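Local coordinates for protein methyltransferase 1 (Methanosarcina barkeri, PDB 2I2X) that carries a methyl group on a corrinoid prosthetic group, accepting it from methanol through MtaB and passing it to coenzyme M through MtaA, at residues 80-84 with 98-102. Sequence-based numbering, arbitrary orientation.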
loop_
_atom_site.group_PDB
_atom_site.type_symbol
_atom_site.label_atom_id
_atom_site.label_comp_id
_atom_site.label_asym_id
_atom_site.label_seq_id
_atom_site.Cartn_x
_atom_site.Cartn_y
_atom_site.Cartn_z
ATOM N N GLY B 80 16.664 26.393 34.675
ATOM C CA GLY B 80 15.652 25.382 34.971
ATOM C C GLY B 80 15.099 24.775 33.689
ATOM O O GLY B 80 15.001 23.550 33.552
ATOM N N MET B 81 14.746 25.645 32.746
ATOM C CA MET B 81 14.272 25.228 31.430
ATOM C C MET B 81 15.299 24.370 30.683
ATOM O O MET B 81 14.924 23.462 29.947
ATOM C CB MET B 81 13.891 26.452 30.595
ATOM C CG MET B 81 12.952 26.159 29.445
ATOM S SD MET B 81 11.382 25.425 29.975
ATOM C CE MET B 81 10.658 25.052 28.390
ATOM N N GLY B 82 16.587 24.646 30.880
ATOM C CA GLY B 82 17.654 23.891 30.214
ATOM C C GLY B 82 17.818 22.487 30.768
ATOM O O GLY B 82 18.351 21.606 30.097
ATOM N N VAL B 83 17.379 22.293 32.006
ATOM C CA VAL B 83 17.300 20.973 32.603
ATOM C C VAL B 83 16.177 20.207 31.905
ATOM O O VAL B 83 16.341 19.057 31.515
ATOM C CB VAL B 83 17.030 21.065 34.119
ATOM C CG1 VAL B 83 16.791 19.691 34.721
ATOM C CG2 VAL B 83 18.192 21.767 34.831
ATOM N N VAL B 84 15.053 20.889 31.727
ATOM C CA VAL B 84 13.853 20.339 31.127
ATOM C C VAL B 84 14.111 19.869 29.702
ATOM O O VAL B 84 13.712 18.772 29.335
ATOM C CB VAL B 84 12.704 21.382 31.185
ATOM C CG1 VAL B 84 11.473 20.917 30.440
ATOM C CG2 VAL B 84 12.355 21.675 32.633
ATOM N N VAL B 98 7.351 19.278 29.061
ATOM C CA VAL B 98 7.997 20.443 28.492
ATOM C C VAL B 98 6.997 21.592 28.409
ATOM O O VAL B 98 7.328 22.703 28.783
ATOM C CB VAL B 98 8.582 20.141 27.105
ATOM C CG1 VAL B 98 9.388 21.308 26.594
ATOM C CG2 VAL B 98 9.466 18.909 27.163
ATOM N N MET B 99 5.782 21.313 27.945
ATOM C CA MET B 99 4.756 22.345 27.785
ATOM C C MET B 99 4.365 23.040 29.099
ATOM O O MET B 99 4.263 24.259 29.144
ATOM C CB MET B 99 3.499 21.784 27.114
ATOM C CG MET B 99 3.669 21.355 25.684
ATOM S SD MET B 99 4.372 22.650 24.672
ATOM C CE MET B 99 2.921 23.403 23.943
ATOM N N MET B 100 4.141 22.250 30.146
ATOM C CA MET B 100 3.762 22.747 31.451
ATOM C C MET B 100 4.874 23.594 32.046
ATOM O O MET B 100 4.610 24.604 32.697
ATOM C CB MET B 100 3.464 21.588 32.386
ATOM C CG MET B 100 2.040 21.102 32.348
ATOM S SD MET B 100 1.936 19.462 33.094
ATOM C CE MET B 100 2.486 19.762 34.783
ATOM N N SER B 101 6.111 23.174 31.810
ATOM C CA SER B 101 7.288 23.906 32.230
ATOM C C SER B 101 7.418 25.232 31.485
ATOM O O SER B 101 7.836 26.238 32.071
ATOM C CB SER B 101 8.547 23.047 32.038
ATOM O OG SER B 101 8.583 21.981 32.977
ATOM N N ALA B 102 7.060 25.232 30.203
ATOM C CA ALA B 102 7.120 26.437 29.382
ATOM C C ALA B 102 6.034 27.429 29.798
ATOM O O ALA B 102 6.261 28.636 29.782
ATOM C CB ALA B 102 6.995 26.091 27.908
#
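Two successive helices, 72-89 and 95-113, form an antiparallel alpha-hairpin in the N-terminal helix bundle that precedes the Rossmann-like cobalamin-binding domain. Between 80-84 and 98-102 the axes approach to 10.4 Å at 171°, so the chain turns almost straight back on itself. The contact is buried and made by van der Waals packing, chiefly through M81, V84 and S101. M81, which has the most surface covered, leaves its helix sideways, but its long, flexible, unbranched chain carries the terminal methyl to the partner: CE lies 3.8 Å from CB of A102 and 4.3 Å from CG1 of V98. V98 and A102 are one helical turn apart, joined by the backbone bond from N of A102 to O of V98 (2.9 Å), and the small side chain of A102 leaves space for CE. The M81 side chain also touches A149 of helix 138-149, linking the hairpin to the cobalamin-binding domain.

One turn after M81, V84 points its CA-to-CB bond toward the other helix. Its compact, branched side chain fills the space where the backbones are nearer, the CA atoms of V84 and V98 being 6.4 Å apart, and its CG1 lies 4.3 Å from CG2 of V98. S101 faces back from the second helix; being small, it fits between M81 and V84. Its hydroxyl can be buried because OG hydrogen-bonds to the carbonyl oxygen of I47, tying in helix 41-48, and shares its proton with that of N97 in its own helix. The same oxygen touches V84, whose CG2 sits in van der Waals contact 3.8 Å from OG of S101.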